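Local atomic coordinates of 1-pyrroline-5-carboxylate dehydrogenase (Thermus thermophilus, PDB entry 1UZB), a protein that probably catalyses the NAD(P)-dependent oxidation of glutamate semialdehyde, formed from 1-pyrroline-5-carboxylate, to glutamate. Residues Val363-Ile376 with Ile413-Val425. Sequence-based numbering, arbitrary orientation. Where two conformers were deposited one is given.
Sequences VVSAEQERKVLSYI and IAQEEIFGPVLSV
Y375 lays one face of its ring on I418 and turns its hydroxyl to E416. The I418 CG1 carbon lies 4.0 Å from the centroid of the Y375 ring and 21° off its normal, a CH-pi contact. I418 CG1 stands anti to its carbonyl carbon (chi1 -59°), a torsion that places CG1 over the ring while CG2 packs against Y375 CB and CD2. E416 OE2 lies at the edge of the ring, in its plane, and takes the bond from Y375 OH (2.6 Å) on its anti lone pair; ring and carboxylate planes stand 83° apart. E416 OE1 forms a salt bridge with R412, which helps to position the carboxylate. One water donates both to Y375 OH (2.9 Å) and to the backbone oxygen of E417 (2.8 Å), bridging helix and loop. A phenylalanine here would probably keep the contact with I418 but leave E416 OE2 and the water without their hydroxyl partner.

One helical turn earlier, V372 closes the apolar seam: its CG2 meets G420 CA at 3.9 Å and its CG1 meets V422 CG2 at 4.0 Å. With no side chain on G420, the backbone can lie this close to V372. I376 CG1 reaches the same V422 methyl, also at 4.0 Å.

Helix 366-379 is thereby packed on the loop and on the first residue of inner strand 422-428, beside the seven-stranded mixed sheet of the aldehyde dehydrogenase fold. The chemistry implies a largely apolar interface, with one short, directional hydrogen bond at its polar margin fixing where the tyrosine hydroxyl points.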
loop_
_atom_site.group_PDB
_atom_site.type_symbol
_atom_site.label_atom_id
_atom_site.label_comp_id
_atom_site.label_asym_id
_atom_site.label_seq_id
_atom_site.Cartn_x
_atom_site.Cartn_y
_atom_site.Cartn_z
ATOM N N VAL A 363 8.331 15.229 -48.724
ATOM C CA VAL A 363 8.208 13.848 -48.284
ATOM C C VAL A 363 9.671 13.397 -48.229
ATOM O O VAL A 363 10.551 14.053 -48.797
ATOM C CB VAL A 363 7.335 12.984 -49.230
ATOM C CG1 VAL A 363 5.884 13.433 -49.121
ATOM C CG2 VAL A 363 7.817 13.085 -50.659
ATOM N N VAL A 364 9.938 12.288 -47.555
ATOM C CA VAL A 364 11.312 11.855 -47.328
ATOM C C VAL A 364 12.252 11.466 -48.467
ATOM O O VAL A 364 13.465 11.640 -48.339
ATOM C CB VAL A 364 11.339 10.726 -46.263
ATOM C CG1 VAL A 364 11.074 9.377 -46.909
ATOM C CG2 VAL A 364 12.667 10.741 -45.522
ATOM N N SER A 365 11.728 10.955 -49.572
ATOM C CA SER A 365 12.610 10.534 -50.659
ATOM C C SER A 365 11.915 10.533 -52.003
ATOM O O SER A 365 10.700 10.690 -52.084
ATOM C CB SER A 365 13.124 9.122 -50.385
ATOM O OG SER A 365 12.043 8.199 -50.421
ATOM N N ALA A 366 12.702 10.332 -53.058
ATOM C CA ALA A 366 12.168 10.285 -54.409
ATOM C C ALA A 366 11.216 9.103 -54.556
ATOM O O ALA A 366 10.178 9.222 -55.199
ATOM C CB ALA A 366 13.305 10.174 -55.420
ATOM N N GLU A 367 11.561 7.967 -53.959
ATOM C CA GLU A 367 10.688 6.803 -54.057
ATOM C C GLU A 367 9.385 7.049 -53.305
ATOM O O GLU A 367 8.313 6.675 -53.773
ATOM C CB GLU A 367 11.375 5.546 -53.519
ATOM C CG GLU A 367 10.492 4.296 -53.569
ATOM C CD GLU A 367 9.998 3.951 -54.972
ATOM O OE1 GLU A 367 9.152 3.038 -55.092
ATOM O OE2 GLU A 367 10.446 4.581 -55.955
ATOM N N GLN A 368 9.467 7.676 -52.136
ATOM C CA GLN A 368 8.252 7.962 -51.382
ATOM C C GLN A 368 7.376 8.912 -52.186
ATOM O O GLN A 368 6.155 8.762 -52.229
ATOM C CB GLN A 368 8.593 8.573 -50.020
ATOM C CG GLN A 368 7.401 8.707 -49.085
ATOM C CD GLN A 368 6.711 7.379 -48.831
ATOM O OE1 GLN A 368 7.336 6.417 -48.387
ATOM N NE2 GLN A 368 5.415 7.321 -49.114
ATOM N N GLU A 369 8.006 9.882 -52.840
ATOM C CA GLU A 369 7.273 10.837 -53.656
ATOM C C GLU A 369 6.557 10.106 -54.791
ATOM O O GLU A 369 5.381 10.352 -55.058
ATOM C CB GLU A 369 8.234 11.876 -54.228
ATOM C CG GLU A 369 7.561 12.959 -55.049
ATOM C CD GLU A 369 8.557 13.938 -55.629
ATOM O OE1 GLU A 369 9.421 13.507 -56.421
ATOM O OE2 GLU A 369 8.478 15.136 -55.293
ATOM N N ARG A 370 7.270 9.199 -55.451
ATOM C CA ARG A 370 6.682 8.455 -56.553
ATOM C C ARG A 370 5.472 7.658 -56.076
ATOM O O ARG A 370 4.429 7.643 -56.732
ATOM C CB ARG A 370 7.705 7.499 -57.168
ATOM C CG ARG A 370 7.214 6.851 -58.459
ATOM C CD ARG A 370 8.075 5.670 -58.856
ATOM N NE ARG A 370 7.921 4.555 -57.928
ATOM C CZ ARG A 370 6.833 3.797 -57.842
ATOM N NH1 ARG A 370 5.793 4.024 -58.632
ATOM N NH2 ARG A 370 6.783 2.812 -56.958
ATOM N N LYS A 371 5.614 7.003 -54.928
ATOM C CA LYS A 371 4.529 6.199 -54.376
ATOM C C LYS A 371 3.295 7.027 -54.029
ATOM O O LYS A 371 2.172 6.644 -54.355
ATOM C CB LYS A 371 5.010 5.442 -53.134
ATOM C CG LYS A 371 6.026 4.345 -53.425
ATOM C CD LYS A 371 6.426 3.618 -52.148
ATOM C CE LYS A 371 7.467 2.546 -52.420
ATOM N NZ LYS A 371 7.847 1.815 -51.180
ATOM N N VAL A 372 3.497 8.162 -53.370
ATOM C CA VAL A 372 2.373 9.011 -53.000
ATOM C C VAL A 372 1.662 9.526 -54.250
ATOM O O VAL A 372 0.434 9.519 -54.324
ATOM C CB VAL A 372 2.840 10.197 -52.128
ATOM C CG1 VAL A 372 1.672 11.133 -51.843
ATOM C CG2 VAL A 372 3.423 9.669 -50.824
ATOM N N LEU A 373 2.436 9.955 -55.239
ATOM C CA LEU A 373 1.856 10.454 -56.478
ATOM C C LEU A 373 1.114 9.338 -57.208
ATOM O O LEU A 373 0.107 9.588 -57.868
ATOM C CB LEU A 373 2.943 11.043 -57.380
ATOM C CG LEU A 373 3.642 12.297 -56.840
ATOM C CD1 LEU A 373 4.781 12.702 -57.771
ATOM C CD2 LEU A 373 2.631 13.427 -56.697
ATOM N N SER A 374 1.608 8.109 -57.085
ATOM C CA SER A 374 0.954 6.974 -57.730
ATOM C C SER A 374 -0.408 6.744 -57.081
ATOM O O SER A 374 -1.405 6.490 -57.764
ATOM C CB SER A 374 1.807 5.712 -57.600
ATOM O OG SER A 374 1.170 4.618 -58.240
ATOM N N TYR A 375 -0.449 6.829 -55.755
ATOM C CA TYR A 375 -1.700 6.648 -55.034
ATOM C C TYR A 375 -2.681 7.764 -55.372
ATOM O O TYR A 375 -3.893 7.549 -55.378
ATOM C CB TYR A 375 -1.449 6.595 -53.524
ATOM C CG TYR A 375 -1.250 5.190 -53.004
ATOM C CD1 TYR A 375 -2.267 4.242 -53.108
ATOM C CD2 TYR A 375 -0.049 4.803 -52.411
ATOM C CE1 TYR A 375 -2.097 2.942 -52.634
ATOM C CE2 TYR A 375 0.134 3.503 -51.933
ATOM C CZ TYR A 375 -0.894 2.580 -52.045
ATOM O OH TYR A 375 -0.734 1.304 -51.554
ATOM N N ILE A 376 -2.165 8.955 -55.659
ATOM C CA ILE A 376 -3.033 10.065 -56.021
ATOM C C ILE A 376 -3.700 9.763 -57.367
ATOM O O ILE A 376 -4.883 10.048 -57.560
ATOM C CB ILE A 376 -2.236 11.397 -56.072
ATOM C CG1 ILE A 376 -1.908 11.839 -54.639
ATOM C CG2 ILE A 376 -3.033 12.471 -56.803
ATOM C CD1 ILE A 376 -0.966 13.029 -54.540
ATOM N N ILE A 413 -7.539 3.750 -51.852
ATOM C CA ILE A 413 -7.076 4.883 -51.056
ATOM C C ILE A 413 -7.748 4.960 -49.687
ATOM O O ILE A 413 -7.365 5.779 -48.853
ATOM C CB ILE A 413 -7.261 6.241 -51.783
ATOM C CG1 ILE A 413 -8.730 6.484 -52.125
ATOM C CG2 ILE A 413 -6.381 6.278 -53.025
ATOM C CD1 ILE A 413 -9.021 7.920 -52.523
ATOM N N ALA A 414 -8.744 4.110 -49.453
ATOM C CA ALA A 414 -9.430 4.085 -48.161
ATOM C C ALA A 414 -9.034 2.839 -47.365
ATOM O O ALA A 414 -9.503 2.630 -46.245
ATOM C CB ALA A 414 -10.943 4.108 -48.362
ATOM N N GLN A 415 -8.150 2.026 -47.935
ATOM C CA GLN A 415 -7.712 0.789 -47.294
ATOM C C GLN A 415 -6.201 0.645 -47.153
ATOM O O GLN A 415 -5.718 0.042 -46.193
ATOM C CB GLN A 415 -8.224 -0.412 -48.093
ATOM C CG GLN A 415 -9.724 -0.591 -48.083
ATOM C CD GLN A 415 -10.234 -1.078 -46.742
ATOM O OE1 GLN A 415 -9.671 -1.996 -46.150
ATOM N NE2 GLN A 415 -11.312 -0.474 -46.263
ATOM N N GLU A 416 -5.458 1.187 -48.111
ATOM C CA GLU A 416 -4.003 1.061 -48.108
ATOM C C GLU A 416 -3.281 2.278 -47.543
ATOM O O GLU A 416 -3.675 3.413 -47.790
ATOM C CB GLU A 416 -3.523 0.768 -49.537
ATOM C CG GLU A 416 -4.277 -0.400 -50.175
ATOM C CD GLU A 416 -3.863 -0.704 -51.605
ATOM O OE1 GLU A 416 -4.567 -1.502 -52.257
ATOM O OE2 GLU A 416 -2.845 -0.165 -52.079
ATOM N N GLU A 417 -2.216 2.027 -46.785
ATOM C CA GLU A 417 -1.434 3.093 -46.166
ATOM C C GLU A 417 -0.576 3.821 -47.197
ATOM O O GLU A 417 0.386 3.264 -47.731
ATOM C CB GLU A 417 -0.548 2.520 -45.059
ATOM C CG GLU A 417 0.138 3.587 -44.222
ATOM C CD GLU A 417 0.978 3.007 -43.102
ATOM O OE1 GLU A 417 0.860 3.489 -41.954
ATOM O OE2 GLU A 417 1.768 2.075 -43.369
ATOM N N ILE A 418 -0.929 5.076 -47.458
ATOM C CA ILE A 418 -0.231 5.905 -48.434
ATOM C C ILE A 418 0.997 6.565 -47.817
ATOM O O ILE A 418 2.021 6.735 -48.478
ATOM C CB ILE A 418 -1.182 6.989 -48.984
ATOM C CG1 ILE A 418 -2.394 6.315 -49.635
ATOM C CG2 ILE A 418 -0.449 7.875 -49.987
ATOM C CD1 ILE A 418 -3.492 7.274 -50.032
ATOM N N PHE A 419 0.885 6.944 -46.547
ATOM C CA PHE A 419 1.991 7.564 -45.829
ATOM C C PHE A 419 2.435 8.867 -46.480
ATOM O O PHE A 419 3.630 9.135 -46.615
ATOM C CB PHE A 419 3.164 6.585 -45.747
ATOM C CG PHE A 419 3.763 6.469 -44.374
ATOM C CD1 PHE A 419 5.054 6.923 -44.120
ATOM C CD2 PHE A 419 3.037 5.897 -43.334
ATOM C CE1 PHE A 419 5.614 6.803 -42.849
ATOM C CE2 PHE A 419 3.589 5.773 -42.062
ATOM C CZ PHE A 419 4.879 6.227 -41.819
ATOM N N GLY A 420 1.456 9.670 -46.880
ATOM C CA GLY A 420 1.726 10.950 -47.506
ATOM C C GLY A 420 0.615 11.917 -47.141
ATOM O O GLY A 420 -0.318 11.540 -46.433
ATOM N N PRO A 421 0.677 13.169 -47.612
ATOM C CA PRO A 421 -0.358 14.163 -47.298
ATOM C C PRO A 421 -1.630 13.969 -48.116
ATOM O O PRO A 421 -2.040 14.861 -48.861
ATOM C CB PRO A 421 0.340 15.484 -47.606
ATOM C CG PRO A 421 1.220 15.121 -48.769
ATOM C CD PRO A 421 1.777 13.766 -48.393
ATOM N N VAL A 422 -2.253 12.804 -47.955
ATOM C CA VAL A 422 -3.466 12.464 -48.693
ATOM C C VAL A 422 -4.583 12.015 -47.757
ATOM O O VAL A 422 -4.487 10.973 -47.106
ATOM C CB VAL A 422 -3.195 11.338 -49.713
ATOM C CG1 VAL A 422 -4.462 11.025 -50.484
ATOM C CG2 VAL A 422 -2.082 11.755 -50.664
ATOM N N LEU A 423 -5.650 12.808 -47.708
ATOM C CA LEU A 423 -6.797 12.521 -46.859
ATOM C C LEU A 423 -7.995 12.055 -47.675
ATOM O O LEU A 423 -8.371 12.704 -48.656
ATOM C CB LEU A 423 -7.181 13.779 -46.080
ATOM C CG LEU A 423 -8.363 13.668 -45.123
ATOM C CD1 LEU A 423 -8.034 12.690 -44.007
ATOM C CD2 LEU A 423 -8.673 15.043 -44.554
ATOM N N SER A 424 -8.595 10.940 -47.258
ATOM C CA SER A 424 -9.770 10.381 -47.929
ATOM C C SER A 424 -11.001 10.615 -47.058
ATOM O O SER A 424 -11.061 10.148 -45.919
ATOM C CB SER A 424 -9.587 8.879 -48.162
ATOM O OG SER A 424 -8.542 8.622 -49.088
ATOM N N VAL A 425 -11.982 11.330 -47.599
ATOM C CA VAL A 425 -13.201 11.641 -46.863
ATOM C C VAL A 425 -14.330 10.714 -47.280
ATOM O O VAL A 425 -14.653 10.589 -48.468
ATOM C CB VAL A 425 -13.619 13.106 -47.092
ATOM C CG1 VAL A 425 -14.809 13.460 -46.214
ATOM C CG2 VAL A 425 -12.441 14.025 -46.788
HETATM O O HOH W 1 1.106 1.048 -49.354
#